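Local coordinates for protein putative immunoglobulin A1 protease (Bacteroides ovatus, PDB 3N6Z) that is probably a peptidase, a putative immunoglobulin A1 protease of unconfirmed activity, built largely as a parallel beta-helix, at residues 33-36 against 37-40; 330-334 against 335-339. All blocks are in the same frame, centred on the assembly; numbering follows the deposited sequence.

How the contacts relate
Contacts 1 and 2 sit toward opposite ends of an elongated, mostly beta-stranded chain. Their centres are about 47 Å apart, and their nearest atoms about 36 Å. They do not touch, and they share no strand or helix. Contact 1 comes first in sequence. It is the short helical turn 33-37 and the loop leading to strand 50-52, which pairs with strand 71-75. Contact 2 comes near the end. It joins strand 330-332, the last strand of a nine-stranded parallel sheet, to helix 334-344. Between them runs the stack of parallel strands of the beta-helix. The two contacts are thus separate local turns near the start and finish of that solenoid.

Contact 1: residues 33-36 against 37-40; sequences DGAG and GLFE
Gly34 and Phe39 meet through the backbone where a short turn bends back on itself. Gly34 O accepts a hydrogen bond from Phe39 N at 3.0 Å, with an N-H...O angle of 148°. The same oxygen takes a weak bond from Gly37 N at 3.2 Å. Gly37 N also reaches back weakly to Asp33 O at 3.3 Å, so this one N-H is divided between two carbonyls. This is the close part of the contact, and Gly34 and Phe39 are both buried. With CG beside its own backbone N (chi1 -61°), Phe39 sets its ring edge toward Gly34 O and the methyl of Ala35. Ala35 CB stands 4.4 Å from Phe39 CD2 and 4.2 Å from Leu38 CD1. Leu38 CG lies 3.5 Å from Ala35 O. Residues 34 to 37 all have positive phi, which makes this a left-handed helical turn, with glycine at three of the four positions. Beyond it, the Phe39 ring stacks on Tyr50, and Val64 of helix 61-64 touches Ala35, Leu38 and Phe39. The Asp33 and Glu40 side is looser and faces solvent. There a water bridges the ends, donating to Asp33 OD2 and to Glu40 O, each at 3.0 Å. Asp33 OD1 accepts only weakly from Gly34 N, and its stronger partner is the backbone N of Gly42.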
ATOM      1  N   ASP A  33       7.148 -24.272  21.818  1.00 22.02           N
ATOM      2  CA  ASP A  33       6.516 -22.967  21.562  1.00 18.57           C
ATOM      3  C   ASP A  33       7.298 -22.240  20.450  1.00 17.21           C
ATOM      4  O   ASP A  33       8.482 -22.510  20.185  1.00 18.58           O
ATOM      5  CB  ASP A  33       6.494 -22.181  22.882  1.00 19.37           C
ATOM      6  CG  ASP A  33       5.562 -20.984  22.888  1.00 19.96           C
ATOM      7  OD1 ASP A  33       4.658 -20.881  22.071  1.00 18.25           O
ATOM      8  OD2 ASP A  33       5.750 -20.129  23.786  1.00 24.24           O
ATOM      9  N   GLY A  34       6.630 -21.319  19.760  1.00 15.07           N
ATOM     10  CA  GLY A  34       7.247 -20.627  18.628  1.00 14.58           C
ATOM     11  C   GLY A  34       7.577 -21.532  17.436  1.00 14.21           C
ATOM     12  O   GLY A  34       8.579 -21.312  16.758  1.00 14.33           O
ATOM     13  N   ALA A  35       6.744 -22.558  17.207  1.00 14.76           N
ATOM     14  CA  ALA A  35       6.977 -23.548  16.152  1.00 15.11           C
ATOM     15  C   ALA A  35       8.390 -24.141  16.314  1.00 15.67           C
ATOM     16  O   ALA A  35       9.194 -24.164  15.377  1.00 16.46           O
ATOM     17  CB  ALA A  35       6.797 -22.926  14.752  1.00 15.01           C
ATOM     18  N   GLY A  36       8.699 -24.579  17.537  1.00 17.05           N
ATOM     19  CA  GLY A  36       9.968 -25.228  17.825  1.00 18.21           C
ATOM     20  C   GLY A  36      11.156 -24.296  17.722  1.00 17.71           C
ATOM     21  O   GLY A  36      12.234 -24.709  17.315  1.00 22.32           O
ATOM     22  N   GLY A  37      10.937 -23.015  18.027  1.00 15.66           N
ATOM     23  CA  GLY A  37      12.010 -22.046  18.034  1.00 16.29           C
ATOM     24  C   GLY A  37      12.206 -21.215  16.782  1.00 13.74           C
ATOM     25  O   GLY A  37      13.154 -20.440  16.694  1.00 15.59           O
ATOM     26  N   LEU A  38      11.375 -21.423  15.773  1.00 12.04           N
ATOM     27  CA  LEU A  38      11.389 -20.537  14.599  1.00 11.75           C
ATOM     28  C   LEU A  38      11.001 -19.104  14.956  1.00 11.85           C
ATOM     29  O   LEU A  38      11.402 -18.180  14.248  1.00 11.29           O
ATOM     30  CB  LEU A  38      10.443 -21.069  13.505  1.00 12.30           C
ATOM     31  CG  LEU A  38      10.809 -22.385  12.820  1.00 15.97           C
ATOM     32  CD1 LEU A  38       9.704 -22.745  11.783  1.00 17.36           C
ATOM     33  CD2 LEU A  38      12.126 -22.289  12.187  1.00 18.53           C
ATOM     34  N   PHE A  39      10.238 -18.938  16.040  1.00 11.11           N
ATOM     35  CA  PHE A  39       9.785 -17.636  16.551  1.00 10.77           C
ATOM     36  C   PHE A  39      10.076 -17.581  18.048  1.00  9.69           C
ATOM     37  O   PHE A  39      10.337 -18.612  18.692  1.00 11.99           O
ATOM     38  CB  PHE A  39       8.283 -17.437  16.289  1.00 10.08           C
ATOM     39  CG  PHE A  39       7.972 -17.468  14.823  1.00  9.77           C
ATOM     40  CD1 PHE A  39       8.119 -16.307  14.051  1.00  9.32           C
ATOM     41  CD2 PHE A  39       7.653 -18.648  14.194  1.00 10.12           C
ATOM     42  CE1 PHE A  39       7.915 -16.358  12.710  1.00  9.09           C
ATOM     43  CE2 PHE A  39       7.442 -18.677  12.843  1.00 11.78           C
ATOM     44  CZ  PHE A  39       7.584 -17.547  12.101  1.00 10.96           C
ATOM     45  N   GLU A  40       9.985 -16.388  18.607  1.00 11.08           N
ATOM     46  CA  GLU A  40      10.234 -16.199  20.046  0.60 11.96           C
ATOM     47  C   GLU A  40       9.225 -16.992  20.871  1.00 11.44           C
ATOM     48  O   GLU A  40       9.578 -17.578  21.907  1.00 13.42           O
ATOM     49  CB  GLU A  40      10.186 -14.706  20.428  0.60 14.41           C
ATOM     50  CG  GLU A  40      10.076 -14.363  21.944  0.60 16.38           C
ATOM     51  CD  GLU A  40      11.277 -14.759  22.801  0.60 25.02           C
ATOM     52  OE1 GLU A  40      12.380 -15.014  22.272  0.60 25.09           O
ATOM     53  OE2 GLU A  40      11.112 -14.799  24.046  0.60 30.08           O
TER
HETATM   54  O   HOH W   1       8.728 -19.561  23.947  1.00 40.39           O

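Contact 2: residues 330-334 against 335-339; sequences VAKSA and EELGN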
ATOM      1  N   VAL A 330      -9.459  19.220  -3.862  1.00  9.39           N
ATOM      2  CA  VAL A 330      -9.407  20.641  -3.542  1.00  8.94           C
ATOM      3  C   VAL A 330      -8.039  21.018  -2.980  1.00  9.09           C
ATOM      4  O   VAL A 330      -7.561  20.377  -2.046  1.00  9.17           O
ATOM      5  CB  VAL A 330     -10.517  20.985  -2.528  1.00  9.31           C
ATOM      6  CG1 VAL A 330     -10.374  22.436  -2.010  1.00 11.05           C
ATOM      7  CG2 VAL A 330     -11.915  20.713  -3.159  1.00 10.74           C
ATOM      8  N   ALA A 331      -7.432  22.057  -3.515  1.00 10.25           N
ATOM      9  CA  ALA A 331      -6.136  22.500  -3.052  1.00  9.28           C
ATOM     10  C   ALA A 331      -6.161  23.074  -1.630  1.00  9.91           C
ATOM     11  O   ALA A 331      -7.096  23.790  -1.247  1.00 11.23           O
ATOM     12  CB  ALA A 331      -5.525  23.503  -4.032  1.00 10.66           C
ATOM     13  N   LYS A 332      -5.109  22.776  -0.881  1.00  9.90           N
ATOM     14  CA  LYS A 332      -4.868  23.290   0.453  1.00  9.98           C
ATOM     15  C   LYS A 332      -3.394  23.666   0.627  1.00 10.01           C
ATOM     16  O   LYS A 332      -2.516  23.092  -0.015  1.00 11.04           O
ATOM     17  CB  LYS A 332      -5.244  22.250   1.516  1.00  9.87           C
ATOM     18  CG  LYS A 332      -6.744  21.911   1.559  1.00 10.47           C
ATOM     19  CD  LYS A 332      -7.510  23.092   2.187  1.00 10.12           C
ATOM     20  CE  LYS A 332      -8.998  23.090   1.900  1.00 11.17           C
ATOM     21  NZ  LYS A 332      -9.651  24.203   2.650  1.00  9.89           N
ATOM     22  N   SER A 333      -3.122  24.580   1.556  1.00 10.85           N
ATOM     23  CA  SER A 333      -1.754  24.902   1.935  1.00 10.55           C
ATOM     24  C   SER A 333      -1.157  23.759   2.752  1.00 11.81           C
ATOM     25  O   SER A 333      -1.885  22.978   3.337  1.00 11.34           O
ATOM     26  CB  SER A 333      -1.666  26.201   2.744  1.00 10.80           C
ATOM     27  OG  SER A 333      -2.275  26.041   4.001  1.00 12.99           O
ATOM     28  N   ALA A 334       0.161  23.774   2.887  1.00 12.06           N
ATOM     29  CA  ALA A 334       0.851  22.815   3.756  1.00 12.76           C
ATOM     30  C   ALA A 334       0.318  22.906   5.187  1.00 12.71           C
ATOM     31  O   ALA A 334       0.119  21.886   5.841  1.00 13.99           O
ATOM     32  CB  ALA A 334       2.393  23.031   3.718  1.00 15.07           C
ATOM     33  N   GLU A 335       0.132  24.138   5.693  1.00 14.17           N
ATOM     34  CA  GLU A 335      -0.326  24.319   7.068  1.00 14.75           C
ATOM     35  C   GLU A 335      -1.735  23.759   7.239  1.00 14.42           C
ATOM     36  O   GLU A 335      -2.025  23.042   8.208  1.00 15.09           O
ATOM     37  CB  GLU A 335      -0.295  25.794   7.485  1.00 18.13           C
ATOM     38  CG  GLU A 335      -0.703  26.022   8.952  1.00 26.75           C
ATOM     39  CD  GLU A 335      -0.903  27.508   9.319  1.00 36.08           C
ATOM     40  OE1 GLU A 335      -0.533  28.404   8.519  1.00 42.05           O
ATOM     41  OE2 GLU A 335      -1.457  27.767  10.415  1.00 40.34           O
ATOM     42  N   GLU A 336      -2.607  24.065   6.280  1.00 13.44           N
ATOM     43  CA  GLU A 336      -3.964  23.511   6.303  1.00 11.91           C
ATOM     44  C   GLU A 336      -3.964  21.991   6.271  1.00 12.01           C
ATOM     45  O   GLU A 336      -4.728  21.357   7.002  1.00 13.10           O
ATOM     46  CB  GLU A 336      -4.804  24.076   5.168  1.00 12.49           C
ATOM     47  CG  GLU A 336      -5.090  25.583   5.377  1.00 11.93           C
ATOM     48  CD  GLU A 336      -5.463  26.357   4.117  1.00 13.21           C
ATOM     49  OE1 GLU A 336      -5.442  25.807   2.977  1.00 12.48           O
ATOM     50  OE2 GLU A 336      -5.772  27.572   4.265  1.00 15.34           O
ATOM     51  N   LEU A 337      -3.166  21.423   5.389  1.00 12.45           N
ATOM     52  CA  LEU A 337      -3.106  19.944   5.275  1.00 12.30           C
ATOM     53  C   LEU A 337      -2.617  19.284   6.536  1.00 12.62           C
ATOM     54  O   LEU A 337      -3.129  18.249   6.928  1.00 13.18           O
ATOM     55  CB  LEU A 337      -2.204  19.505   4.144  1.00 13.06           C
ATOM     56  CG  LEU A 337      -2.751  19.500   2.764  1.00 14.34           C
ATOM     57  CD1 LEU A 337      -1.699  18.958   1.802  1.00 14.87           C
ATOM     58  CD2 LEU A 337      -4.080  18.692   2.655  1.00 13.89           C
ATOM     59  N   GLY A 338      -1.642  19.898   7.199  1.00 12.95           N
ATOM     60  CA  GLY A 338      -1.178  19.355   8.479  1.00 15.86           C
ATOM     61  C   GLY A 338      -2.306  19.261   9.486  1.00 15.54           C
ATOM     62  O   GLY A 338      -2.427  18.247  10.166  1.00 17.19           O
ATOM     63  N   ASN A 339      -3.112  20.324   9.592  1.00 14.49           N
ATOM     64  CA  ASN A 339      -4.324  20.349  10.445  0.60 16.48           C
ATOM     65  C   ASN A 339      -5.286  19.273  10.082  1.00 13.77           C
ATOM     66  O   ASN A 339      -5.816  18.555  10.927  1.00 14.57           O
ATOM     67  CB  ASN A 339      -5.138  21.670  10.284  0.60 18.00           C
ATOM     68  CG  ASN A 339      -4.486  22.872  10.941  0.60 20.44           C
ATOM     69  OD1 ASN A 339      -3.545  22.755  11.735  0.60 21.83           O
ATOM     70  ND2 ASN A 339      -4.983  24.059  10.585  0.60 18.15           N
TER
HETATM   71  O   HOH W   2      -8.107  26.534   1.830  1.00 15.54           O
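Ser333 turns OG to lie between its backbone N and carbonyl carbon (chi1 67°), which points it at the start of the helix. Glu336 keeps CG beside its own N (chi1 -68°) and runs extended from there, which carries the carboxylate back to the N-H of Ser333. The two residues then bond reciprocally. Ser333 OG accepts from Glu336 N at 3.0 Å, and Ser333 N donates to Glu336 OE1 at 3.0 Å. This second bond is nearly straight, but it meets OE1 from above the carboxylate plane, 44° out of it. The pair is a capping box with Ser333 as N-cap of helix 334-344. Ser333 O then starts the regular helical bonding by accepting from Leu337 N at 2.9 Å. Lys332, the last residue of edge strand 330-332, crosses the Glu336 side chain at about a right angle. Its CD packs 3.5 Å from Glu336 OE1. Its CB rests 3.9 Å from Leu337 CD2; Leu337 is buried and also touches Tyr300 and Trp271. The Lys332 NZ to Glu336 OE1 distance of 4.5 Å is too long for a salt bridge. A water spans the gap instead, accepting from Lys332 NZ at 2.9 Å and donating to Glu336 OE1. An alanine at Glu336 would probably leave Ser333 N without its acceptor and remove the anchor of the water bound to Lys332 NZ. OE1 therefore receives two hydrogen bonds beside a nearby positive charge, which would probably help keep the carboxylate ionised.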